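Local atomic coordinates of mandelate racemase/muconate lactonizing protein (Thermobispora bispora, PDB entry 3VC5), a protein that probably catalyses the magnesium-dependent dehydration of D-glucarate to 5-dehydro-4-deoxy-D-glucarate, as a member of the mandelate racemase/muconate lactonizing enzyme family. Residues T65-T70 with C138-G143; D113-T118 with R419-E424; G191-A196 with Q225-A230; L284-C289 with R303-L308. One frame throughout, in Å; residues are numbered along the deposited sequence.

In the fold
The four contacts divide between the N-terminal domain and the beta/alpha barrel of this enolase-superfamily fold. Contact 1 sets strand 65-71 of the antiparallel three-stranded sheet on helix 123-146. Contact 2 crosses contact 1 along the chain: 113-118 lies within the loop that contact 1 closes, 419-424 near the C-terminus. The loop closed by contact 2 encloses contacts 3 and 4, which follow one another along the chain, both in the barrel: a pair of outer helices and a pair of neighbouring parallel strands, centres about 25 Å apart. Contacts 2 and 4 touch, Leu117 O lying 2.9 Å from Asn287 ND2, so the N-terminal loop meets the barrel beside Asn287, a magnesium ligand.

Contact 1. Residues T65-T70 with C138-G143; sequences TGLGET and CLDIQG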
loop_
_atom_site.group_PDB
_atom_site.type_symbol
_atom_site.label_atom_id
_atom_site.label_comp_id
_atom_site.label_asym_id
_atom_site.label_seq_id
_atom_site.Cartn_x
_atom_site.Cartn_y
_atom_site.Cartn_z
ATOM N N THR A 65 10.815 10.155 22.479
ATOM C CA THR A 65 10.625 8.709 22.642
ATOM C C THR A 65 9.433 8.206 21.855
ATOM O O THR A 65 8.460 8.932 21.612
ATOM C CB THR A 65 10.400 8.339 24.106
ATOM O OG1 THR A 65 9.204 8.997 24.562
ATOM C CG2 THR A 65 11.617 8.790 24.925
ATOM N N GLY A 66 9.541 6.960 21.430
ATOM C CA GLY A 66 8.432 6.275 20.772
ATOM C C GLY A 66 8.284 4.884 21.374
ATOM O O GLY A 66 9.286 4.264 21.797
ATOM N N LEU A 67 7.042 4.391 21.403
ATOM C CA LEU A 67 6.726 3.087 21.990
ATOM C C LEU A 67 6.279 2.057 20.947
ATOM O O LEU A 67 5.528 2.383 19.998
ATOM C CB LEU A 67 5.618 3.218 23.023
ATOM C CG LEU A 67 5.998 4.093 24.224
ATOM C CD1 LEU A 67 4.739 4.310 25.081
ATOM C CD2 LEU A 67 7.139 3.469 25.052
ATOM N N GLY A 68 6.703 0.819 21.148
ATOM C CA GLY A 68 6.182 -0.317 20.365
ATOM C C GLY A 68 5.934 -1.473 21.308
ATOM O O GLY A 68 6.412 -1.482 22.446
ATOM N N GLU A 69 5.162 -2.442 20.851
ATOM C CA GLU A 69 4.763 -3.583 21.681
ATOM C C GLU A 69 4.664 -4.813 20.794
ATOM O O GLU A 69 4.080 -4.757 19.714
ATOM C CB GLU A 69 3.447 -3.294 22.400
ATOM C CG GLU A 69 2.923 -4.493 23.202
ATOM C CD GLU A 69 1.552 -4.262 23.827
ATOM O OE1 GLU A 69 1.116 -3.096 24.020
ATOM O OE2 GLU A 69 0.898 -5.291 24.133
ATOM N N THR A 70 5.241 -5.918 21.249
ATOM C CA THR A 70 5.267 -7.129 20.438
ATOM C C THR A 70 5.222 -8.351 21.369
ATOM O O THR A 70 5.018 -8.213 22.587
ATOM C CB THR A 70 6.480 -7.131 19.506
ATOM O OG1 THR A 70 6.414 -8.260 18.620
ATOM C CG2 THR A 70 7.805 -7.146 20.285
ATOM N N CYS A 138 8.789 4.218 15.805
ATOM C CA CYS A 138 9.282 5.272 14.901
ATOM C C CYS A 138 8.111 6.161 14.450
ATOM O O CYS A 138 8.258 7.378 14.319
ATOM C CB CYS A 138 10.019 4.658 13.680
ATOM S SG CYS A 138 11.634 4.037 14.152
ATOM N N LEU A 139 6.941 5.571 14.178
ATOM C CA LEU A 139 5.790 6.394 13.813
ATOM C C LEU A 139 5.340 7.249 14.996
ATOM O O LEU A 139 4.918 8.410 14.810
ATOM C CB LEU A 139 4.619 5.524 13.313
ATOM C CG LEU A 139 4.912 4.751 12.014
ATOM C CD1 LEU A 139 3.667 3.878 11.714
ATOM C CD2 LEU A 139 5.140 5.747 10.865
ATOM N N ASP A 140 5.404 6.686 16.205
ATOM C CA ASP A 140 5.068 7.471 17.427
ATOM C C ASP A 140 5.955 8.729 17.447
ATOM O O ASP A 140 5.467 9.854 17.609
ATOM C CB ASP A 140 5.278 6.559 18.667
ATOM C CG ASP A 140 4.733 7.123 19.966
ATOM O OD1 ASP A 140 3.919 8.082 19.967
ATOM O OD2 ASP A 140 5.137 6.544 21.015
ATOM N N ILE A 141 7.251 8.542 17.226
ATOM C CA ILE A 141 8.214 9.655 17.204
ATOM C C ILE A 141 7.946 10.640 16.053
ATOM O O ILE A 141 7.974 11.865 16.253
ATOM C CB ILE A 141 9.648 9.135 17.140
ATOM C CG1 ILE A 141 10.039 8.447 18.472
ATOM C CG2 ILE A 141 10.629 10.292 16.871
ATOM C CD1 ILE A 141 11.249 7.482 18.349
ATOM N N GLN A 142 7.702 10.129 14.845
ATOM C CA GLN A 142 7.355 11.020 13.734
ATOM C C GLN A 142 6.121 11.867 14.050
ATOM O O GLN A 142 6.080 13.061 13.741
ATOM C CB GLN A 142 7.112 10.234 12.450
ATOM C CG GLN A 142 8.316 9.535 11.883
ATOM C CD GLN A 142 7.973 8.837 10.580
ATOM O OE1 GLN A 142 7.033 9.251 9.850
ATOM N NE2 GLN A 142 8.695 7.763 10.283
ATOM N N GLY A 143 5.087 11.246 14.620
ATOM C CA GLY A 143 3.905 11.988 15.041
ATOM C C GLY A 143 4.244 13.056 16.080
ATOM O O GLY A 143 3.766 14.201 15.995
#
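Asp140 and Ile141 of helix 123-146 lie against Thr65, Gly66 and Leu67, on an edge strand, within this chain, of the three-stranded antiparallel sheet in the N-terminal alpha/beta domain of the enolase superfamily. The strand and helix axes come within 6.1 Å, a short separation explained by Gly66, where a side chain would run into Ile141 CG1.

One hydrogen bond crosses the interface. Leu67 N donates to Asp140 OD2 over 2.9 Å, at an N-H...O angle of 151°, and OD2 accepts through its anti lone pair, the one turned away from OD1. With CG anti to the backbone N (chi1 -169°), the carboxylate reaches over to the strand, while OD1 accepts from Leu397 N. Two backbone N-H groups thus share this buried carboxylate, and an alanine here would probably leave both Leu67 N and Leu397 N without their acceptor.

The remaining evidence is van der Waals. Asp140 CB sits 3.8 Å from Gly66 CA, and the side chains of Leu67 and Asp140 run side by side in the same direction. Ile141, which also packs on Val58 and Thr60 of strand 50-60, lays its CG1 over the peptide joining Thr65 to Gly66, 3.3 Å from Gly66 N.

Contact 2. Residues D113-T118 with R419-E424; sequences DMHGLT and RTRDDE. With PO4 (phosphate ion), chain B.
The guanidinium of Arg421 lies flat on the imidazole of His115, centres 4.2 Å apart and planes inclined by 21°. NH1 stands over one face near the rim, while Asp113 OD1 sits 3.6 Å above the centre of the opposite face. His115 ND1 also accepts from Leu117 N; Asp113 OD1 accepts from His115 N and Gly116 N, an Asx motif including the Asx turn to His115.

Arg421 is extended from CG to NE, carrying its head to the ring. Two anions meet it near the guanidinium plane. Asp423 is gripped side-on, NE giving a straight 2.8 Å bond to OD1 and NH2 binding OD2; NH1 and NH2 both donate to phosphate O3, NH2 at 2.9 Å. Met114 crosses Thr420 at about a right angle and brings CE to 3.5 Å from Asp422 OD2; Asp422, the N-cap of helix 423-430, accepts through OD1 from Gly425 N. A water bridges Met114 N and Arg421 O.

The phosphate, probably from the crystallisation liquor, is also bound by Lys211, the predicted proton acceptor, and by His47, His367 and Asn42. Asp423 probably balances part of the charge of Arg421, which belongs to an anion-binding pocket consistent with an acidic substrate.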
loop_
_atom_site.group_PDB
_atom_site.type_symbol
_atom_site.label_atom_id
_atom_site.label_comp_id
_atom_site.label_asym_id
_atom_site.label_seq_id
_atom_site.Cartn_x
_atom_site.Cartn_y
_atom_site.Cartn_z
ATOM N N ASP A 113 6.139 -20.603 16.710
ATOM C CA ASP A 113 5.476 -20.549 17.994
ATOM C C ASP A 113 4.926 -21.937 18.299
ATOM O O ASP A 113 5.006 -22.827 17.466
ATOM C CB ASP A 113 4.442 -19.402 18.069
ATOM C CG ASP A 113 3.266 -19.597 17.143
ATOM O OD1 ASP A 113 2.732 -20.733 17.099
ATOM O OD2 ASP A 113 2.868 -18.597 16.468
ATOM N N MET A 114 4.434 -22.146 19.510
ATOM C CA MET A 114 4.024 -23.494 19.914
ATOM C C MET A 114 2.528 -23.807 19.702
ATOM O O MET A 114 2.099 -24.936 19.891
ATOM C CB MET A 114 4.433 -23.736 21.381
ATOM C CG MET A 114 5.944 -23.603 21.625
ATOM S SD MET A 114 6.365 -23.940 23.347
ATOM C CE MET A 114 6.257 -25.743 23.366
ATOM N N HIS A 115 1.740 -22.813 19.303
ATOM C CA HIS A 115 0.273 -22.949 19.317
ATOM C C HIS A 115 -0.258 -22.961 17.905
ATOM O O HIS A 115 -1.247 -23.623 17.608
ATOM C CB HIS A 115 -0.392 -21.802 20.132
ATOM C CG HIS A 115 0.172 -20.436 19.839
ATOM N ND1 HIS A 115 -0.401 -19.564 18.930
ATOM C CD2 HIS A 115 1.244 -19.785 20.361
ATOM C CE1 HIS A 115 0.316 -18.454 18.880
ATOM N NE2 HIS A 115 1.323 -18.565 19.736
ATOM N N GLY A 116 0.365 -22.156 17.054
ATOM C CA GLY A 116 -0.031 -22.110 15.628
ATOM C C GLY A 116 -1.265 -21.285 15.323
ATOM O O GLY A 116 -1.820 -21.353 14.164
ATOM N N LEU A 117 -1.700 -20.462 16.299
ATOM C CA LEU A 117 -2.980 -19.793 16.079
ATOM C C LEU A 117 -2.892 -18.555 15.184
ATOM O O LEU A 117 -3.924 -17.921 14.888
ATOM C CB LEU A 117 -3.704 -19.484 17.394
ATOM C CG LEU A 117 -4.021 -20.722 18.236
ATOM C CD1 LEU A 117 -4.876 -20.349 19.417
ATOM C CD2 LEU A 117 -4.730 -21.810 17.422
ATOM N N THR A 118 -1.675 -18.184 14.770
ATOM C CA THR A 118 -1.544 -17.189 13.715
ATOM C C THR A 118 -0.850 -17.769 12.459
ATOM O O THR A 118 -0.113 -17.061 11.748
ATOM C CB THR A 118 -0.814 -15.898 14.171
ATOM O OG1 THR A 118 0.516 -16.209 14.616
ATOM C CG2 THR A 118 -1.586 -15.202 15.315
ATOM N N ARG A 419 8.332 -18.617 29.773
ATOM C CA ARG A 419 9.214 -17.929 28.834
ATOM C C ARG A 419 8.730 -18.004 27.393
ATOM O O ARG A 419 9.125 -17.176 26.572
ATOM C CB ARG A 419 10.638 -18.470 28.921
ATOM C CG ARG A 419 11.333 -18.094 30.231
ATOM C CD ARG A 419 11.623 -16.613 30.247
ATOM N NE ARG A 419 12.229 -16.098 31.486
ATOM C CZ ARG A 419 11.536 -15.536 32.478
ATOM N NH1 ARG A 419 10.211 -15.465 32.417
ATOM N NH2 ARG A 419 12.170 -15.043 33.537
ATOM N N THR A 420 7.866 -18.973 27.101
ATOM C CA THR A 420 7.290 -19.129 25.747
ATOM C C THR A 420 5.856 -19.626 25.900
ATOM O O THR A 420 5.602 -20.587 26.633
ATOM C CB THR A 420 8.084 -20.139 24.865
ATOM O OG1 THR A 420 9.404 -19.637 24.657
ATOM C CG2 THR A 420 7.420 -20.330 23.518
ATOM N N ARG A 421 4.930 -18.968 25.198
ATOM C CA ARG A 421 3.526 -19.338 25.250
ATOM C C ARG A 421 3.352 -20.792 24.842
ATOM O O ARG A 421 3.867 -21.224 23.787
ATOM C CB ARG A 421 2.704 -18.418 24.337
ATOM C CG ARG A 421 1.254 -18.852 24.256
ATOM C CD ARG A 421 0.422 -17.910 23.419
ATOM N NE ARG A 421 -0.946 -18.395 23.317
ATOM C CZ ARG A 421 -1.906 -17.853 22.565
ATOM N NH1 ARG A 421 -1.658 -16.788 21.818
ATOM N NH2 ARG A 421 -3.126 -18.390 22.557
ATOM N N ASP A 422 2.604 -21.551 25.645
ATOM C CA ASP A 422 2.378 -22.960 25.348
ATOM C C ASP A 422 0.998 -23.427 25.854
ATOM O O ASP A 422 0.904 -24.166 26.846
ATOM C CB ASP A 422 3.526 -23.804 25.922
ATOM C CG ASP A 422 3.428 -25.298 25.545
ATOM O OD1 ASP A 422 2.655 -25.669 24.616
ATOM O OD2 ASP A 422 4.143 -26.102 26.193
ATOM N N ASP A 423 -0.065 -23.017 25.149
ATOM C CA ASP A 423 -1.439 -23.401 25.525
ATOM C C ASP A 423 -1.599 -24.915 25.590
ATOM O O ASP A 423 -2.326 -25.428 26.433
ATOM C CB ASP A 423 -2.480 -22.902 24.512
ATOM C CG ASP A 423 -2.471 -21.392 24.321
ATOM O OD1 ASP A 423 -1.602 -20.691 24.867
ATOM O OD2 ASP A 423 -3.328 -20.893 23.566
ATOM N N GLU A 424 -0.963 -25.637 24.656
ATOM C CA GLU A 424 -1.154 -27.085 24.595
ATOM C C GLU A 424 -0.475 -27.819 25.754
ATOM O O GLU A 424 -1.064 -28.730 26.362
ATOM C CB GLU A 424 -0.671 -27.628 23.244
ATOM C CG GLU A 424 -0.951 -29.099 23.013
ATOM C CD GLU A 424 -0.363 -29.564 21.699
ATOM O OE1 GLU A 424 0.826 -29.278 21.433
ATOM O OE2 GLU A 424 -1.088 -30.179 20.907
HETATM P P PO4 B . -5.936 -16.608 21.220
HETATM O O1 PO4 B . -6.379 -17.841 21.908
HETATM O O2 PO4 B . -5.977 -15.527 22.279
HETATM O O3 PO4 B . -4.562 -16.739 20.711
HETATM O O4 PO4 B . -6.849 -16.343 20.135
HETATM O O HOH W 1 0.859 -24.726 22.509
HETATM O O HOH W 2 4.491 -20.000 21.469
HETATM O O HOH W 3 0.194 -26.671 19.362
#

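Contact 3. Residues G191-A196 with Q225-A230; sequences GIVAQA and QALRDA
Val193 and Leu227 bring together helices 189-203 and 217-230, successive outer helices of the enolase-superfamily beta/alpha barrel, with strand 208-211 between them in the chain. The short helical segments approach to 9.4 Å and cross at -43°; the CA atoms of Val193 and Leu227 are the nearest across them. No hydrogen bond spans the pair, and the evidence for the contact is apolar throughout.

Leu227 has CG anti to the carbonyl carbon (chi1 -69°), which extends its methyl groups toward the first helix: CD1 lies 3.7 Å from Ile192 CG2, and CD2 enters between Ile192 CG2 and Ala196 CB, residues one helical turn apart. The side chains of Ile192 and Leu227 cross obliquely. On the barrel side, Leu168 of strand 161-169 touches Ile192, Ala196 and Leu227 alike, so Leu227 is wedged between helix and sheet. An alanine in its place would probably open a gap there, depriving Ile192 CG2 and the methyl of Ala196 of their partner.

The small residues of the second helix receive Val193, whose two methyl groups part to meet alanines a turn apart. CG2 is 3.7 Å from Ala226 CB. The other methyl, CG1, stands anti to the backbone N and rests 3.8 Å from Ala230 CB.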
loop_
_atom_site.group_PDB
_atom_site.type_symbol
_atom_site.label_atom_id
_atom_site.label_comp_id
_atom_site.label_asym_id
_atom_site.label_seq_id
_atom_site.Cartn_x
_atom_site.Cartn_y
_atom_site.Cartn_z
ATOM N N GLY A 191 -23.737 -19.674 30.106
ATOM C CA GLY A 191 -22.524 -19.056 30.616
ATOM C C GLY A 191 -21.920 -18.061 29.634
ATOM O O GLY A 191 -21.443 -17.018 30.033
ATOM N N ILE A 192 -21.933 -18.391 28.343
ATOM C CA ILE A 192 -21.449 -17.496 27.296
ATOM C C ILE A 192 -22.338 -16.256 27.156
ATOM O O ILE A 192 -21.843 -15.122 27.038
ATOM C CB ILE A 192 -21.314 -18.267 25.946
ATOM C CG1 ILE A 192 -20.131 -19.257 26.020
ATOM C CG2 ILE A 192 -21.247 -17.317 24.730
ATOM C CD1 ILE A 192 -18.750 -18.603 26.071
ATOM N N VAL A 193 -23.654 -16.450 27.189
ATOM C CA VAL A 193 -24.546 -15.309 27.166
ATOM C C VAL A 193 -24.293 -14.420 28.398
ATOM O O VAL A 193 -24.292 -13.199 28.276
ATOM C CB VAL A 193 -26.037 -15.729 27.071
ATOM C CG1 VAL A 193 -26.952 -14.521 27.275
ATOM C CG2 VAL A 193 -26.321 -16.355 25.719
ATOM N N ALA A 194 -24.078 -15.009 29.571
ATOM C CA ALA A 194 -23.848 -14.187 30.764
ATOM C C ALA A 194 -22.554 -13.380 30.612
ATOM O O ALA A 194 -22.493 -12.201 30.995
ATOM C CB ALA A 194 -23.799 -15.039 32.020
ATOM N N GLN A 195 -21.524 -14.029 30.059
ATOM C CA GLN A 195 -20.244 -13.368 29.826
ATOM C C GLN A 195 -20.415 -12.188 28.856
ATOM O O GLN A 195 -19.853 -11.100 29.064
ATOM C CB GLN A 195 -19.230 -14.373 29.276
ATOM C CG GLN A 195 -17.795 -13.840 29.138
ATOM C CD GLN A 195 -16.935 -14.874 28.457
ATOM O OE1 GLN A 195 -16.597 -15.914 29.046
ATOM N NE2 GLN A 195 -16.633 -14.638 27.208
ATOM N N ALA A 196 -21.169 -12.414 27.783
ATOM C CA ALA A 196 -21.527 -11.353 26.847
ATOM C C ALA A 196 -22.200 -10.153 27.556
ATOM O O ALA A 196 -21.856 -8.994 27.288
ATOM C CB ALA A 196 -22.445 -11.895 25.759
ATOM N N GLN A 225 -26.474 -19.386 18.681
ATOM C CA GLN A 225 -27.899 -19.123 18.602
ATOM C C GLN A 225 -28.438 -18.411 19.837
ATOM O O GLN A 225 -29.313 -17.543 19.742
ATOM C CB GLN A 225 -28.650 -20.432 18.372
ATOM C CG GLN A 225 -28.664 -20.852 16.931
ATOM C CD GLN A 225 -29.621 -19.997 16.110
ATOM O OE1 GLN A 225 -29.669 -20.106 14.886
ATOM N NE2 GLN A 225 -30.388 -19.139 16.790
ATOM N N ALA A 226 -27.929 -18.793 20.998
ATOM C CA ALA A 226 -28.328 -18.144 22.240
ATOM C C ALA A 226 -27.901 -16.684 22.262
ATOM O O ALA A 226 -28.602 -15.832 22.837
ATOM C CB ALA A 226 -27.737 -18.885 23.437
ATOM N N LEU A 227 -26.728 -16.399 21.689
ATOM C CA LEU A 227 -26.248 -15.028 21.596
ATOM C C LEU A 227 -27.139 -14.217 20.657
ATOM O O LEU A 227 -27.490 -13.067 20.957
ATOM C CB LEU A 227 -24.772 -14.976 21.150
ATOM C CG LEU A 227 -23.747 -15.501 22.165
ATOM C CD1 LEU A 227 -22.392 -15.771 21.522
ATOM C CD2 LEU A 227 -23.613 -14.510 23.350
ATOM N N ARG A 228 -27.530 -14.808 19.548
ATOM C CA ARG A 228 -28.430 -14.157 18.612
ATOM C C ARG A 228 -29.768 -13.804 19.241
ATOM O O ARG A 228 -30.305 -12.771 18.979
ATOM C CB ARG A 228 -28.662 -15.028 17.395
ATOM C CG ARG A 228 -29.663 -14.507 16.432
ATOM C CD ARG A 228 -29.496 -13.058 16.178
ATOM N NE ARG A 228 -28.505 -12.799 15.142
ATOM C CZ ARG A 228 -27.477 -11.972 15.284
ATOM N NH1 ARG A 228 -27.279 -11.319 16.419
ATOM N NH2 ARG A 228 -26.648 -11.803 14.286
ATOM N N ASP A 229 -30.273 -14.676 20.074
ATOM C CA ASP A 229 -31.570 -14.425 20.704
ATOM C C ASP A 229 -31.456 -13.378 21.795
ATOM O O ASP A 229 -32.363 -12.580 21.977
ATOM C CB ASP A 229 -32.138 -15.701 21.308
ATOM C CG ASP A 229 -32.447 -16.751 20.265
ATOM O OD1 ASP A 229 -32.631 -16.406 19.069
ATOM O OD2 ASP A 229 -32.510 -17.927 20.655
ATOM N N ALA A 230 -30.334 -13.380 22.515
ATOM C CA ALA A 230 -30.134 -12.447 23.618
ATOM C C ALA A 230 -29.739 -11.056 23.127
ATOM O O ALA A 230 -30.055 -10.061 23.780
ATOM C CB ALA A 230 -29.088 -12.983 24.574
#

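Contact 4. Residues L284-C289 with R303-L308; sequences LATNMC and RPIGVL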
loop_
_atom_site.group_PDB
_atom_site.type_symbol
_atom_site.label_atom_id
_atom_site.label_comp_id
_atom_site.label_asym_id
_atom_site.label_seq_id
_atom_site.Cartn_x
_atom_site.Cartn_y
_atom_site.Cartn_z
ATOM N N LEU A 284 -16.100 -16.640 4.777
ATOM C CA LEU A 284 -15.102 -17.142 5.723
ATOM C C LEU A 284 -14.070 -16.039 5.961
ATOM O O LEU A 284 -13.844 -15.179 5.088
ATOM C CB LEU A 284 -14.372 -18.358 5.160
ATOM C CG LEU A 284 -15.254 -19.571 4.843
ATOM C CD1 LEU A 284 -14.373 -20.812 4.597
ATOM C CD2 LEU A 284 -16.279 -19.832 5.946
ATOM N N ALA A 285 -13.454 -16.069 7.149
ATOM C CA ALA A 285 -12.373 -15.163 7.488
ATOM C C ALA A 285 -11.181 -15.988 7.929
ATOM O O ALA A 285 -11.326 -17.157 8.295
ATOM C CB ALA A 285 -12.808 -14.250 8.651
ATOM N N THR A 286 -9.995 -15.373 7.971
ATOM C CA THR A 286 -8.851 -16.107 8.502
ATOM C C THR A 286 -7.846 -15.192 9.198
ATOM O O THR A 286 -7.680 -14.003 8.806
ATOM C CB THR A 286 -8.098 -16.896 7.374
ATOM O OG1 THR A 286 -7.233 -17.862 7.979
ATOM C CG2 THR A 286 -7.283 -15.963 6.506
ATOM N N ASN A 287 -7.157 -15.763 10.189
ATOM C CA ASN A 287 -5.822 -15.281 10.577
ATOM C C ASN A 287 -4.872 -16.470 10.715
ATOM O O ASN A 287 -3.952 -16.449 11.545
ATOM C CB ASN A 287 -5.854 -14.476 11.886
ATOM C CG ASN A 287 -6.574 -15.207 13.030
ATOM O OD1 ASN A 287 -7.698 -14.847 13.369
ATOM N ND2 ASN A 287 -5.920 -16.196 13.655
ATOM N N MET A 288 -5.085 -17.497 9.872
ATOM C CA MET A 288 -4.281 -18.734 9.927
ATOM C C MET A 288 -3.754 -19.166 8.595
ATOM O O MET A 288 -2.599 -19.557 8.540
ATOM C CB MET A 288 -5.039 -19.920 10.569
ATOM C CG MET A 288 -5.410 -19.639 12.035
ATOM S SD MET A 288 -6.380 -20.986 12.779
ATOM C CE MET A 288 -5.168 -22.306 12.913
ATOM N N CYS A 289 -4.565 -19.112 7.535
ATOM C CA CYS A 289 -4.083 -19.615 6.237
ATOM C C CYS A 289 -3.573 -18.481 5.341
ATOM O O CYS A 289 -3.015 -18.731 4.287
ATOM C CB CYS A 289 -5.177 -20.464 5.535
ATOM S SG CYS A 289 -6.620 -19.566 4.873
ATOM N N ARG A 303 -9.671 -18.538 -3.333
ATOM C CA ARG A 303 -10.722 -17.869 -2.554
ATOM C C ARG A 303 -11.124 -18.651 -1.291
ATOM O O ARG A 303 -12.285 -19.016 -1.105
ATOM C CB ARG A 303 -11.929 -17.527 -3.438
ATOM C CG ARG A 303 -11.591 -16.540 -4.570
ATOM C CD ARG A 303 -11.559 -15.091 -4.041
ATOM N NE ARG A 303 -10.955 -14.106 -4.954
ATOM C CZ ARG A 303 -11.030 -12.788 -4.754
ATOM N NH1 ARG A 303 -11.699 -12.328 -3.697
ATOM N NH2 ARG A 303 -10.455 -11.926 -5.600
ATOM N N PRO A 304 -10.155 -18.883 -0.394
ATOM C CA PRO A 304 -10.480 -19.488 0.904
ATOM C C PRO A 304 -11.242 -18.504 1.802
ATOM O O PRO A 304 -11.861 -18.916 2.781
ATOM C CB PRO A 304 -9.101 -19.751 1.510
ATOM C CG PRO A 304 -8.211 -18.682 0.903
ATOM C CD PRO A 304 -8.724 -18.523 -0.512
ATOM N N ILE A 305 -11.162 -17.214 1.500
ATOM C CA ILE A 305 -11.739 -16.209 2.410
ATOM C C ILE A 305 -12.422 -15.080 1.672
ATOM O O ILE A 305 -12.072 -14.747 0.538
ATOM C CB ILE A 305 -10.701 -15.594 3.349
ATOM C CG1 ILE A 305 -9.674 -14.802 2.524
ATOM C CG2 ILE A 305 -10.087 -16.682 4.267
ATOM C CD1 ILE A 305 -8.584 -14.088 3.335
ATOM N N GLY A 306 -13.394 -14.481 2.359
ATOM C CA GLY A 306 -13.964 -13.232 1.961
ATOM C C GLY A 306 -13.478 -12.115 2.875
ATOM O O GLY A 306 -13.648 -10.935 2.535
ATOM N N VAL A 307 -12.901 -12.470 4.035
ATOM C CA VAL A 307 -12.460 -11.492 5.042
ATOM C C VAL A 307 -11.073 -11.879 5.569
ATOM O O VAL A 307 -10.875 -13.014 6.020
ATOM C CB VAL A 307 -13.435 -11.427 6.237
ATOM C CG1 VAL A 307 -12.966 -10.380 7.243
ATOM C CG2 VAL A 307 -14.861 -11.120 5.762
ATOM N N LEU A 308 -10.119 -10.949 5.504
ATOM C CA LEU A 308 -8.795 -11.143 6.108
ATOM C C LEU A 308 -8.766 -10.380 7.446
ATOM O O LEU A 308 -9.114 -9.193 7.474
ATOM C CB LEU A 308 -7.680 -10.569 5.216
ATOM C CG LEU A 308 -6.274 -10.691 5.801
ATOM C CD1 LEU A 308 -5.914 -12.181 6.003
ATOM C CD2 LEU A 308 -5.266 -9.991 4.874
#
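The peptide carbonyl of Leu284 is the flat group on which Gly306 and Val307 converge. Val307 N lies in the carbonyl plane and donates over 3.1 Å, whereas Gly306 N, at 2.9 Å, is tilted 20° from it; two N-H groups therefore grip one buried oxygen. Ile305 CB approaches the same oxygen to 3.6 Å. The next rung runs the other way: Thr286 N donates to Val307 O, nearly along the C=O axis, and Ala285 CA adds a short C-H...O contact to that carbonyl.

These bonds set Ala285 beside Val307 and Thr286 beside Leu308 in parallel register. On the face bearing Ala285 and Val307 the two CB atoms meet at 3.8 Å. On the face of Thr286 and Leu308, Leu308 CD1 reaches Thr286 CG2; Ile305, from the loop before the strand, crosses Thr286 at about a right angle, CG2 to CG2 at 3.7 Å.

With OG1 anti to the backbone N (chi1 -165°), the hydroxyl of Thr286 is placed to accept from Met288 N and Cys289 N, an ST motif. Also bonded to Asp265, it fixes the turn, just after the strand, that holds Asn287, a magnesium ligand of this protein, though no metal is bound to this chain in the model.

Strands 284-286 and 307-310, joined by helix 296-302, form one beta-alpha-beta unit of the barrel. Leu284 packs outward on helix 270-277, as does Pro304, and Leu308 meets Trp315 of helix 312-315. Ala285 and Val307 touch Tyr262 of strand 262-264, which flanks strand 284-286 on the side away from 307-310.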